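Local coordinates for DNA replication licensing factor MCM related protein (Thermoplasma acidophilum, PDB 4ME3) that probably serves as an ATP-driven, single-stranded-DNA helicase in archaeal DNA replication, to which this N-terminal domain belongs, at residues S68-I73 against I239-Q244; Y72-E77 against Y155-E160; A143-S148 against L163-V168. One frame throughout, in Å; residues are numbered along the deposited sequence.

How the contacts relate
Contacts 1 and 2 join the helical part of this N-terminal MCM fragment to the OB-fold sheet and to the zinc-binding hairpin; contact 3 packs within the latter. The first two draw on the same helix, 69-84, and lie about 12 Å apart between centres; contact 1 reaches strand 233-247, contact 2 strand 153-157 and the turn after it. Contact 3 is about 17 Å from contact 2 and 25 Å from contact 1, again between centres, and holds a zinc ligand, Cys147. It joins contact 2 directly, through Val156 N to Ala143 O at 2.9 Å and Gln158 OE1 to Ser164 N at 2.8 Å, both probable hydrogen bonds.

Contact 1: S68-I73 against I239-Q244; sequences SPEIYI and ILRTEQ
Pro69 meets Ile239 where the first turn of helix 69-84 faces strand 233-247, the axes of 69-73 and 239-244 approaching to 10.7 Å with their directions 126° apart. The backbones are nearest at this pair, whose CA atoms lie 7.1 Å apart. Below the surface, Pro69 CG rests against Ile239 CG1 at 3.8 Å, and CD1 of the isoleucine reaches on to the CB-CG edge of the pyrrolidine ring, a small greasy patch. One residue on from Pro69 and two on from Ile239, the chemistry turns ionic. Glu70, its CG anti to the backbone N and the rest of its chain extended, holds OE1 2.7 Å from Arg241 NH2 in a salt bridge. The two side chains meet at about a right angle, and so do their flat groups, with planes 87° apart. NH2 comes to OE1 from above the carboxylate plane, OE1 itself is tilted out of the guanidinium plane, and the bond is bent, 142° at the hydrogen. The bend of Arg241 at chi2 lays its guanidinium over Ile239 CG2, 3.7 Å from one face. An alanine in place of Arg241 is likely to leave the Glu70 carboxylate without this counter-charge and to uncover Ile239 CG2. Tyr258 of the neighbouring strand 250-261 touches Arg241. One bent hydrogen bond to one carboxylate oxygen thus carries the charge pairing, while Pro69 and Ile239 supply the buried apolar contact.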
ATOM      1  N   SER A  68       4.584 -12.757  -1.497  1.00 10.21           N
ATOM      2  CA  SER A  68       5.304 -11.596  -0.976  1.00 10.02           C
ATOM      3  C   SER A  68       4.822 -10.315  -1.652  1.00 13.51           C
ATOM      4  O   SER A  68       5.602  -9.608  -2.293  1.00 12.77           O
ATOM      5  CB  SER A  68       6.810 -11.753  -1.203  1.00 15.99           C
ATOM      6  OG  SER A  68       7.284 -12.983  -0.682  1.00 17.30           O
ATOM      7  N   PRO A  69       3.530 -10.000  -1.500  1.00  9.93           N
ATOM      8  CA  PRO A  69       2.952  -8.866  -2.229  1.00  8.74           C
ATOM      9  C   PRO A  69       3.580  -7.514  -1.889  1.00 13.49           C
ATOM     10  O   PRO A  69       3.750  -6.707  -2.798  1.00 13.28           O
ATOM     11  CB  PRO A  69       1.469  -8.908  -1.839  1.00 10.39           C
ATOM     12  CG  PRO A  69       1.418  -9.717  -0.573  1.00 12.02           C
ATOM     13  CD  PRO A  69       2.528 -10.714  -0.691  1.00 12.46           C
ATOM     14  N   GLU A  70       3.927  -7.258  -0.631  1.00 13.30           N
ATOM     15  CA  GLU A  70       4.480  -5.947  -0.289  1.00 12.28           C
ATOM     16  C   GLU A  70       5.774  -5.686  -1.057  1.00 15.10           C
ATOM     17  O   GLU A  70       5.956  -4.616  -1.640  1.00 16.59           O
ATOM     18  CB  GLU A  70       4.732  -5.809   1.214  1.00 17.30           C
ATOM     19  CG  GLU A  70       5.317  -4.450   1.588  1.00 19.89           C
ATOM     20  CD  GLU A  70       5.638  -4.319   3.065  1.00 37.35           C
ATOM     21  OE1 GLU A  70       5.309  -5.242   3.840  1.00 33.26           O
ATOM     22  OE2 GLU A  70       6.222  -3.284   3.454  1.00 39.96           O
ATOM     23  N   ILE A  71       6.667  -6.668  -1.060  1.00 12.87           N
ATOM     24  CA  ILE A  71       7.958  -6.532  -1.732  1.00 12.79           C
ATOM     25  C   ILE A  71       7.810  -6.426  -3.252  1.00 14.32           C
ATOM     26  O   ILE A  71       8.416  -5.560  -3.886  1.00 13.90           O
ATOM     27  CB  ILE A  71       8.884  -7.719  -1.404  1.00 16.71           C
ATOM     28  CG1 ILE A  71       9.354  -7.636   0.049  1.00 22.26           C
ATOM     29  CG2 ILE A  71      10.087  -7.733  -2.343  1.00 24.12           C
ATOM     30  CD1 ILE A  71      10.054  -8.883   0.539  1.00 25.44           C
ATOM     31  N   TYR A  72       7.009  -7.312  -3.833  1.00 12.58           N
ATOM     32  CA  TYR A  72       6.844  -7.349  -5.286  1.00 11.64           C
ATOM     33  C   TYR A  72       6.073  -6.149  -5.823  1.00 13.84           C
ATOM     34  O   TYR A  72       6.419  -5.600  -6.870  1.00 12.63           O
ATOM     35  CB  TYR A  72       6.176  -8.655  -5.709  1.00 13.83           C
ATOM     36  CG  TYR A  72       7.171  -9.780  -5.839  1.00 14.99           C
ATOM     37  CD1 TYR A  72       7.754 -10.348  -4.714  1.00 13.65           C
ATOM     38  CD2 TYR A  72       7.554 -10.253  -7.082  1.00 15.79           C
ATOM     39  CE1 TYR A  72       8.672 -11.363  -4.823  1.00 18.30           C
ATOM     40  CE2 TYR A  72       8.476 -11.273  -7.201  1.00 17.54           C
ATOM     41  CZ  TYR A  72       9.032 -11.821  -6.069  1.00 18.60           C
ATOM     42  OH  TYR A  72       9.951 -12.835  -6.174  1.00 22.70           O
ATOM     43  N   ILE A  73       5.034  -5.736  -5.108  1.00 11.20           N
ATOM     44  CA  ILE A  73       4.246  -4.586  -5.536  1.00 10.15           C
ATOM     45  C   ILE A  73       5.071  -3.304  -5.416  1.00 13.01           C
ATOM     46  O   ILE A  73       5.076  -2.474  -6.327  1.00 14.18           O
ATOM     47  CB  ILE A  73       2.925  -4.483  -4.741  1.00 14.38           C
ATOM     48  CG1 ILE A  73       1.978  -5.604  -5.179  1.00 13.38           C
ATOM     49  CG2 ILE A  73       2.273  -3.126  -4.955  1.00 19.92           C
ATOM     50  CD1 ILE A  73       0.768  -5.795  -4.293  1.00 16.00           C
ATOM     51  N   ILE A 239      -3.636  -7.686   1.453  1.00 11.81           N
ATOM     52  CA  ILE A 239      -2.571  -8.303   2.226  1.00  9.02           C
ATOM     53  C   ILE A 239      -3.045  -8.497   3.659  1.00 10.09           C
ATOM     54  O   ILE A 239      -3.497  -7.552   4.313  1.00  9.46           O
ATOM     55  CB  ILE A 239      -1.293  -7.439   2.217  1.00  9.87           C
ATOM     56  CG1 ILE A 239      -0.919  -7.066   0.781  1.00 12.83           C
ATOM     57  CG2 ILE A 239      -0.155  -8.187   2.899  1.00 12.46           C
ATOM     58  CD1 ILE A 239       0.239  -6.107   0.671  1.00 13.91           C
ATOM     59  N   LEU A 240      -2.950  -9.728   4.149  1.00 11.70           N
ATOM     60  CA  LEU A 240      -3.349 -10.009   5.517  1.00  9.31           C
ATOM     61  C   LEU A 240      -2.284  -9.499   6.483  1.00 12.98           C
ATOM     62  O   LEU A 240      -1.111  -9.856   6.380  1.00 13.85           O
ATOM     63  CB  LEU A 240      -3.589 -11.506   5.718  1.00 10.44           C
ATOM     64  CG  LEU A 240      -4.246 -11.863   7.051  1.00 15.78           C
ATOM     65  CD1 LEU A 240      -5.668 -11.320   7.104  1.00 13.48           C
ATOM     66  CD2 LEU A 240      -4.236 -13.356   7.269  1.00 16.55           C
ATOM     67  N   ARG A 241      -2.708  -8.652   7.416  1.00 12.32           N
ATOM     68  CA  ARG A 241      -1.805  -8.026   8.371  1.00 14.33           C
ATOM     69  C   ARG A 241      -2.226  -8.363   9.793  1.00 14.12           C
ATOM     70  O   ARG A 241      -3.300  -8.916  10.010  1.00 15.66           O
ATOM     71  CB  ARG A 241      -1.820  -6.508   8.190  1.00 17.71           C
ATOM     72  CG  ARG A 241      -1.241  -6.029   6.874  1.00 19.64           C
ATOM     73  CD  ARG A 241       0.173  -6.536   6.690  1.00 21.03           C
ATOM     74  NE  ARG A 241       0.885  -5.809   5.640  1.00 24.17           N
ATOM     75  CZ  ARG A 241       2.071  -6.169   5.158  1.00 31.19           C
ATOM     76  NH1 ARG A 241       2.681  -7.252   5.623  1.00 34.17           N
ATOM     77  NH2 ARG A 241       2.646  -5.450   4.202  1.00 31.36           N
ATOM     78  N   THR A 242      -1.375  -8.024  10.756  1.00 15.19           N
ATOM     79  CA  THR A 242      -1.682  -8.248  12.163  1.00 12.65           C
ATOM     80  C   THR A 242      -1.601  -6.945  12.947  1.00 19.62           C
ATOM     81  O   THR A 242      -0.793  -6.069  12.638  1.00 20.33           O
ATOM     82  CB  THR A 242      -0.706  -9.251  12.812  1.00 15.58           C
ATOM     83  OG1 THR A 242       0.634  -8.757  12.699  1.00 23.47           O
ATOM     84  CG2 THR A 242      -0.806 -10.609  12.149  1.00 19.35           C
ATOM     85  N   GLU A 243      -2.448  -6.829  13.963  1.00 18.60           N
ATOM     86  CA  GLU A 243      -2.453  -5.665  14.836  1.00 18.08           C
ATOM     87  C   GLU A 243      -2.437  -6.137  16.283  1.00 19.29           C
ATOM     88  O   GLU A 243      -3.134  -7.083  16.642  1.00 18.06           O
ATOM     89  CB  GLU A 243      -3.690  -4.806  14.573  1.00 21.75           C
ATOM     90  CG  GLU A 243      -3.841  -3.622  15.514  1.00 27.54           C
ATOM     91  CD  GLU A 243      -2.849  -2.513  15.228  1.00 39.14           C
ATOM     92  OE1 GLU A 243      -2.334  -2.450  14.092  1.00 48.45           O
ATOM     93  OE2 GLU A 243      -2.590  -1.698  16.140  1.00 55.79           O
ATOM     94  N   GLN A 244      -1.637  -5.472  17.109  1.00 19.58           N
ATOM     95  CA  GLN A 244      -1.422  -5.905  18.487  1.00 22.35           C
ATOM     96  C   GLN A 244      -2.586  -5.530  19.395  1.00 25.20           C
ATOM     97  O   GLN A 244      -3.073  -4.402  19.356  1.00 25.21           O
ATOM     98  CB  GLN A 244      -0.131  -5.283  19.026  1.00 23.86           C
ATOM     99  CG  GLN A 244       0.290  -5.807  20.389  1.00 26.94           C
ATOM    100  CD  GLN A 244       1.649  -5.288  20.814  1.00 30.42           C
ATOM    101  OE1 GLN A 244       2.095  -4.234  20.359  1.00 34.12           O
ATOM    102  NE2 GLN A 244       2.320  -6.032  21.686  1.00 33.64           N
TER

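Contact 2: Y72-E77 against Y155-E160; sequences YIRAGE and YVEQTE
Arg74 and Glu157 reach for each other from opposite directions, one from helix 69-84 and the other from the end of strand 153-157, and their charged ends make nearly the whole contact. The backbones stay well apart: the closest CA atoms, those of Arg74 and Thr159, are 11.9 Å from each other, so long side chains have to span the gap. Each starts with CG anti to its own backbone N, with chi1 at -179° in Arg74. The glutamate then runs straight out, whereas the arginine turns at chi3 and swings its guanidinium round to present NH2. This nitrogen lies 2.6 Å from Glu157 OE1 and 3.0 Å from OE2, but the hydrogen bond of the salt bridge goes to OE1. With planes 29° apart the two groups are inclined rather than coplanar; OE1 is approached from above its carboxylate plane, and the bond bends to 135° at the hydrogen. At the guanidinium edge Thr159 CG2 comes within 4.4 Å of NH2, a marginal van der Waals contact. A second acid, Glu78 on the same helix, forms a long, weak ion pair with Arg74 NH1. Behind Glu157, the Gln158 side chain folds back so that NE2 donates to Val156 O at 3.0 Å. A single salt bridge between the two segments, lying at the surface, thus links the helical part of an MCM N-terminal domain to the beta hairpin of its zinc-binding region.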
ATOM      1  N   TYR A  72       7.009  -7.312  -3.833  1.00 12.58           N
ATOM      2  CA  TYR A  72       6.844  -7.349  -5.286  1.00 11.64           C
ATOM      3  C   TYR A  72       6.073  -6.149  -5.823  1.00 13.84           C
ATOM      4  O   TYR A  72       6.419  -5.600  -6.870  1.00 12.63           O
ATOM      5  CB  TYR A  72       6.176  -8.655  -5.709  1.00 13.83           C
ATOM      6  CG  TYR A  72       7.171  -9.780  -5.839  1.00 14.99           C
ATOM      7  CD1 TYR A  72       7.754 -10.348  -4.714  1.00 13.65           C
ATOM      8  CD2 TYR A  72       7.554 -10.253  -7.082  1.00 15.79           C
ATOM      9  CE1 TYR A  72       8.672 -11.363  -4.823  1.00 18.30           C
ATOM     10  CE2 TYR A  72       8.476 -11.273  -7.201  1.00 17.54           C
ATOM     11  CZ  TYR A  72       9.032 -11.821  -6.069  1.00 18.60           C
ATOM     12  OH  TYR A  72       9.951 -12.835  -6.174  1.00 22.70           O
ATOM     13  N   ILE A  73       5.034  -5.736  -5.108  1.00 11.20           N
ATOM     14  CA  ILE A  73       4.246  -4.586  -5.536  1.00 10.15           C
ATOM     15  C   ILE A  73       5.071  -3.304  -5.416  1.00 13.01           C
ATOM     16  O   ILE A  73       5.076  -2.474  -6.327  1.00 14.18           O
ATOM     17  CB  ILE A  73       2.925  -4.483  -4.741  1.00 14.38           C
ATOM     18  CG1 ILE A  73       1.978  -5.604  -5.179  1.00 13.38           C
ATOM     19  CG2 ILE A  73       2.273  -3.126  -4.955  1.00 19.92           C
ATOM     20  CD1 ILE A  73       0.768  -5.795  -4.293  1.00 16.00           C
ATOM     21  N   ARG A  74       5.787  -3.146  -4.308  1.00 15.50           N
ATOM     22  CA  ARG A  74       6.650  -1.981  -4.140  1.00 16.27           C
ATOM     23  C   ARG A  74       7.669  -1.880  -5.278  1.00 14.98           C
ATOM     24  O   ARG A  74       7.925  -0.793  -5.797  1.00 16.55           O
ATOM     25  CB  ARG A  74       7.376  -2.036  -2.797  1.00 21.24           C
ATOM     26  CG  ARG A  74       8.280  -0.840  -2.543  1.00 28.93           C
ATOM     27  CD  ARG A  74       9.018  -0.983  -1.225  1.00 34.48           C
ATOM     28  NE  ARG A  74       8.478  -0.109  -0.189  1.00 44.95           N
ATOM     29  CZ  ARG A  74       8.863   1.150   0.012  1.00 53.98           C
ATOM     30  NH1 ARG A  74       9.795   1.705  -0.753  1.00 63.43           N
ATOM     31  NH2 ARG A  74       8.313   1.861   0.985  1.00 60.48           N
ATOM     32  N   ALA A  75       8.245  -3.013  -5.669  1.00 14.18           N
ATOM     33  CA  ALA A  75       9.217  -3.032  -6.762  1.00 15.45           C
ATOM     34  C   ALA A  75       8.581  -2.543  -8.057  1.00 13.70           C
ATOM     35  O   ALA A  75       9.182  -1.771  -8.799  1.00 14.91           O
ATOM     36  CB  ALA A  75       9.790  -4.427  -6.948  1.00 17.58           C
ATOM     37  N   GLY A  76       7.361  -2.996  -8.327  1.00 14.01           N
ATOM     38  CA  GLY A  76       6.645  -2.579  -9.519  1.00 13.83           C
ATOM     39  C   GLY A  76       6.396  -1.083  -9.516  1.00 12.44           C
ATOM     40  O   GLY A  76       6.548  -0.416 -10.537  1.00 14.75           O
ATOM     41  N   GLU A  77       6.007  -0.554  -8.360  1.00 11.14           N
ATOM     42  CA  GLU A  77       5.762   0.876  -8.223  1.00 11.42           C
ATOM     43  C   GLU A  77       7.036   1.677  -8.495  1.00 13.39           C
ATOM     44  O   GLU A  77       6.994   2.704  -9.176  1.00 15.97           O
ATOM     45  CB  GLU A  77       5.176   1.186  -6.835  1.00 12.34           C
ATOM     46  CG  GLU A  77       3.737   0.697  -6.686  1.00 14.49           C
ATOM     47  CD  GLU A  77       3.235   0.653  -5.250  1.00 22.38           C
ATOM     48  OE1 GLU A  77       4.037   0.861  -4.314  1.00 21.23           O
ATOM     49  OE2 GLU A  77       2.024   0.391  -5.066  1.00 18.78           O
ATOM     50  N   TYR A 155      12.685  13.836   3.051  1.00 21.38           N
ATOM     51  CA  TYR A 155      11.389  13.176   3.022  1.00 20.40           C
ATOM     52  C   TYR A 155      11.525  11.708   3.402  1.00 26.19           C
ATOM     53  O   TYR A 155      12.439  11.022   2.951  1.00 22.17           O
ATOM     54  CB  TYR A 155      10.743  13.319   1.642  1.00 20.07           C
ATOM     55  CG  TYR A 155      10.064  14.656   1.428  1.00 19.99           C
ATOM     56  CD1 TYR A 155      10.784  15.761   0.996  1.00 24.41           C
ATOM     57  CD2 TYR A 155       8.705  14.811   1.664  1.00 19.28           C
ATOM     58  CE1 TYR A 155      10.169  16.985   0.805  1.00 24.14           C
ATOM     59  CE2 TYR A 155       8.079  16.030   1.473  1.00 21.79           C
ATOM     60  CZ  TYR A 155       8.818  17.114   1.043  1.00 24.23           C
ATOM     61  OH  TYR A 155       8.199  18.329   0.853  1.00 22.84           O
ATOM     62  N   VAL A 156      10.617  11.235   4.249  1.00 22.02           N
ATOM     63  CA  VAL A 156      10.613   9.840   4.671  1.00 19.96           C
ATOM     64  C   VAL A 156       9.226   9.245   4.480  1.00 27.87           C
ATOM     65  O   VAL A 156       8.244   9.758   5.017  1.00 22.57           O
ATOM     66  CB  VAL A 156      11.008   9.696   6.150  1.00 21.93           C
ATOM     67  CG1 VAL A 156      11.048   8.222   6.547  1.00 26.57           C
ATOM     68  CG2 VAL A 156      12.349  10.359   6.412  1.00 28.42           C
ATOM     69  N   GLU A 157       9.148   8.164   3.711  1.00 23.62           N
ATOM     70  CA  GLU A 157       7.885   7.469   3.509  1.00 18.01           C
ATOM     71  C   GLU A 157       7.427   6.842   4.819  1.00 21.30           C
ATOM     72  O   GLU A 157       8.231   6.280   5.564  1.00 24.56           O
ATOM     73  CB  GLU A 157       8.028   6.387   2.438  1.00 22.72           C
ATOM     74  CG  GLU A 157       6.733   5.654   2.137  1.00 23.70           C
ATOM     75  CD  GLU A 157       6.917   4.515   1.155  1.00 39.04           C
ATOM     76  OE1 GLU A 157       8.029   4.377   0.604  1.00 38.43           O
ATOM     77  OE2 GLU A 157       5.953   3.752   0.936  1.00 37.67           O
ATOM     78  N   GLN A 158       6.130   6.941   5.092  1.00 22.27           N
ATOM     79  CA  GLN A 158       5.557   6.403   6.317  1.00 25.37           C
ATOM     80  C   GLN A 158       4.812   5.107   6.024  1.00 24.14           C
ATOM     81  O   GLN A 158       4.005   5.039   5.100  1.00 25.28           O
ATOM     82  CB  GLN A 158       4.610   7.424   6.943  1.00 21.71           C
ATOM     83  CG  GLN A 158       5.264   8.758   7.220  1.00 19.92           C
ATOM     84  CD  GLN A 158       6.380   8.651   8.236  1.00 26.75           C
ATOM     85  OE1 GLN A 158       6.192   8.101   9.319  1.00 24.77           O
ATOM     86  NE2 GLN A 158       7.554   9.165   7.886  1.00 22.76           N
ATOM     87  N   THR A 159       5.096   4.077   6.812  1.00 31.07           N
ATOM     88  CA  THR A 159       4.486   2.770   6.607  1.00 35.97           C
ATOM     89  C   THR A 159       3.849   2.215   7.878  1.00 34.61           C
ATOM     90  O   THR A 159       3.141   1.210   7.831  1.00 38.14           O
ATOM     91  CB  THR A 159       5.525   1.759   6.093  1.00 37.00           C
ATOM     92  OG1 THR A 159       6.642   1.717   6.991  1.00 43.36           O
ATOM     93  CG2 THR A 159       6.008   2.151   4.706  1.00 39.01           C
ATOM     94  N   GLU A 160       4.093   2.870   9.010  1.00 35.42           N
ATOM     95  CA  GLU A 160       3.604   2.381  10.292  1.00 42.01           C
ATOM     96  C   GLU A 160       2.729   3.417  10.984  1.00 41.70           C
ATOM     97  O   GLU A 160       2.657   4.571  10.560  1.00 31.60           O
ATOM     98  CB  GLU A 160       4.780   2.011  11.197  1.00 43.16           C
ATOM     99  CG  GLU A 160       5.656   0.899  10.644  1.00 53.22           C
ATOM    100  CD  GLU A 160       6.754   0.488  11.606  1.00 64.84           C
ATOM    101  OE1 GLU A 160       6.811   1.048  12.721  1.00 61.32           O
ATOM    102  OE2 GLU A 160       7.562  -0.395  11.245  1.00 74.69           O
TER

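Contact 3: A143-S148 against L163-V168. With ZN (zinc ion), chain B.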
ATOM      1  N   ALA A 143       6.524  12.165   4.568  1.00 18.32           N
ATOM      2  CA  ALA A 143       6.721  13.182   5.597  1.00 15.74           C
ATOM      3  C   ALA A 143       7.944  14.045   5.328  1.00 15.21           C
ATOM      4  O   ALA A 143       9.044  13.534   5.127  1.00 19.68           O
ATOM      5  CB  ALA A 143       6.843  12.523   6.955  1.00 15.99           C
ATOM      6  N   ALA A 144       7.745  15.360   5.352  1.00 19.11           N
ATOM      7  CA  ALA A 144       8.836  16.315   5.204  1.00 24.28           C
ATOM      8  C   ALA A 144       9.463  16.620   6.561  1.00 23.38           C
ATOM      9  O   ALA A 144       8.767  17.007   7.495  1.00 17.94           O
ATOM     10  CB  ALA A 144       8.322  17.602   4.570  1.00 20.59           C
ATOM     11  N   PHE A 145      10.779  16.453   6.661  1.00 17.03           N
ATOM     12  CA  PHE A 145      11.506  16.762   7.888  1.00 20.82           C
ATOM     13  C   PHE A 145      12.557  17.838   7.638  1.00 26.55           C
ATOM     14  O   PHE A 145      13.375  17.716   6.727  1.00 25.78           O
ATOM     15  CB  PHE A 145      12.180  15.506   8.442  1.00 22.55           C
ATOM     16  CG  PHE A 145      11.224  14.516   9.043  1.00 22.66           C
ATOM     17  CD1 PHE A 145      10.822  14.636  10.362  1.00 25.42           C
ATOM     18  CD2 PHE A 145      10.732  13.463   8.292  1.00 21.98           C
ATOM     19  CE1 PHE A 145       9.944  13.725  10.919  1.00 22.70           C
ATOM     20  CE2 PHE A 145       9.857  12.549   8.845  1.00 25.36           C
ATOM     21  CZ  PHE A 145       9.462  12.683  10.159  1.00 19.46           C
ATOM     22  N   GLU A 146      12.540  18.887   8.454  1.00 22.18           N
ATOM     23  CA  GLU A 146      13.488  19.984   8.295  1.00 18.56           C
ATOM     24  C   GLU A 146      14.702  19.813   9.202  1.00 24.04           C
ATOM     25  O   GLU A 146      14.568  19.641  10.416  1.00 24.55           O
ATOM     26  CB  GLU A 146      12.807  21.326   8.577  1.00 26.27           C
ATOM     27  CG  GLU A 146      13.752  22.514   8.506  1.00 26.07           C
ATOM     28  CD  GLU A 146      13.045  23.840   8.714  1.00 38.67           C
ATOM     29  OE1 GLU A 146      11.801  23.846   8.829  1.00 34.93           O
ATOM     30  OE2 GLU A 146      13.737  24.879   8.763  1.00 46.52           O
ATOM     31  N   CYS A 147      15.886  19.861   8.597  1.00 24.69           N
ATOM     32  CA  CYS A 147      17.143  19.693   9.319  1.00 28.51           C
ATOM     33  C   CYS A 147      17.437  20.906  10.196  1.00 24.03           C
ATOM     34  O   CYS A 147      17.371  22.042   9.734  1.00 29.82           O
ATOM     35  CB  CYS A 147      18.291  19.488   8.326  1.00 26.67           C
ATOM     36  SG  CYS A 147      19.931  19.407   9.089  1.00 26.86           S
ATOM     37  N   SER A 148      17.766  20.661  11.460  1.00 27.47           N
ATOM     38  CA  SER A 148      18.049  21.749  12.391  1.00 34.97           C
ATOM     39  C   SER A 148      19.306  22.522  11.998  1.00 40.50           C
ATOM     40  O   SER A 148      19.502  23.658  12.430  1.00 41.18           O
ATOM     41  CB  SER A 148      18.185  21.213  13.820  1.00 42.17           C
ATOM     42  OG  SER A 148      19.187  20.215  13.907  1.00 36.00           O
ATOM     43  N   LEU A 163       5.304   7.480  13.788  1.00 31.92           N
ATOM     44  CA  LEU A 163       6.083   8.297  12.863  1.00 26.88           C
ATOM     45  C   LEU A 163       7.508   7.776  12.700  1.00 32.85           C
ATOM     46  O   LEU A 163       8.210   7.548  13.684  1.00 34.84           O
ATOM     47  CB  LEU A 163       6.127   9.742  13.361  1.00 29.72           C
ATOM     48  CG  LEU A 163       6.885  10.737  12.479  1.00 34.03           C
ATOM     49  CD1 LEU A 163       6.114  11.016  11.198  1.00 31.52           C
ATOM     50  CD2 LEU A 163       7.157  12.023  13.239  1.00 36.77           C
ATOM     51  N   SER A 164       7.928   7.589  11.452  1.00 28.50           N
ATOM     52  CA  SER A 164       9.307   7.223  11.148  1.00 28.02           C
ATOM     53  C   SER A 164      10.116   8.481  10.852  1.00 30.22           C
ATOM     54  O   SER A 164       9.832   9.195   9.892  1.00 27.28           O
ATOM     55  CB  SER A 164       9.361   6.282   9.944  1.00 30.46           C
ATOM     56  OG  SER A 164       8.586   5.119  10.166  1.00 44.55           O
ATOM     57  N   GLU A 165      11.119   8.752  11.683  1.00 31.53           N
ATOM     58  CA  GLU A 165      11.953   9.935  11.509  1.00 29.46           C
ATOM     59  C   GLU A 165      13.242   9.578  10.776  1.00 36.77           C
ATOM     60  O   GLU A 165      13.664   8.423  10.786  1.00 30.07           O
ATOM     61  CB  GLU A 165      12.292  10.558  12.865  1.00 32.42           C
ATOM     62  CG  GLU A 165      11.711  11.949  13.071  1.00 44.00           C
ATOM     63  CD  GLU A 165      12.573  12.826  13.962  1.00 53.75           C
ATOM     64  OE1 GLU A 165      13.573  12.323  14.517  1.00 55.74           O
ATOM     65  OE2 GLU A 165      12.252  14.026  14.102  1.00 53.85           O
ATOM     66  N   PRO A 166      13.869  10.569  10.125  1.00 26.79           N
ATOM     67  CA  PRO A 166      15.167  10.318   9.492  1.00 31.59           C
ATOM     68  C   PRO A 166      16.309  10.340  10.502  1.00 31.25           C
ATOM     69  O   PRO A 166      16.189  10.957  11.559  1.00 36.04           O
ATOM     70  CB  PRO A 166      15.306  11.479   8.505  1.00 26.77           C
ATOM     71  CG  PRO A 166      14.483  12.573   9.086  1.00 26.48           C
ATOM     72  CD  PRO A 166      13.355  11.919   9.831  1.00 28.39           C
ATOM     73  N   GLN A 167      17.405   9.670  10.168  1.00 31.99           N
ATOM     74  CA  GLN A 167      18.586   9.666  11.021  1.00 36.99           C
ATOM     75  C   GLN A 167      19.630  10.631  10.471  1.00 33.45           C
ATOM     76  O   GLN A 167      20.299  11.337  11.227  1.00 38.18           O
ATOM     77  CB  GLN A 167      19.177   8.260  11.098  1.00 41.94           C
ATOM     78  CG  GLN A 167      20.013   8.015  12.341  1.00 50.37           C
ATOM     79  CD  GLN A 167      19.167   7.820  13.585  1.00 58.24           C
ATOM     80  OE1 GLN A 167      19.343   8.516  14.586  1.00 59.91           O
ATOM     81  NE2 GLN A 167      18.247   6.862  13.530  1.00 54.30           N
ATOM     82  N   VAL A 168      19.757  10.656   9.149  1.00 29.82           N
ATOM     83  CA  VAL A 168      20.740  11.498   8.475  1.00 25.30           C
ATOM     84  C   VAL A 168      20.055  12.449   7.497  1.00 25.78           C
ATOM     85  O   VAL A 168      19.073  12.086   6.849  1.00 22.62           O
ATOM     86  CB  VAL A 168      21.772  10.640   7.711  1.00 28.22           C
ATOM     87  CG1 VAL A 168      21.074   9.677   6.766  1.00 36.26           C
ATOM     88  CG2 VAL A 168      22.753  11.523   6.950  1.00 35.45           C
TER
HETATM   89 ZN    ZN B 301      20.985  19.189   7.012  1.00 29.20          ZN
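Phe145 crosses from strand 123-147 to the loop 163-168, and nearly every atom of its side chain finds a neighbour there. CB starts beside the ring of Pro166, 3.8 Å from its CG. With CG anti to the carbonyl carbon (chi1 -72°), the phenyl ring slides along the loop, and Pro166 CD settles over one face, 3.5 Å from the centroid and 15° off the normal, a CH-pi contact. CD2 is the ring atom closest to that methylene, at 3.4 Å, while CD1 lies between Pro166 CD and Glu165 CG. Farther out, CE1 packs obliquely on Glu165 CG at 3.3 Å, while CE2 and CZ lie 3.5 Å from the carbonyl Ser164 O, also obliquely placed. At the tip, CZ ends against Leu163, whose CD1 stands 3.9 Å away near the ring plane. Val156 and Leu185, from flanking strands, touch the same phenylalanine, and Pro166 also packs on Phe183. Two residues beyond Phe145, Cys147 SG binds the zinc ion at 2.3 Å. The aromatic-proline contact packs the strand that bears Cys147 against the loop that runs into Cys169; with Cys150 and Cys172 these complete a four-cysteine site made of two CxxC pairs, consistent with a zinc-ribbon-like fold.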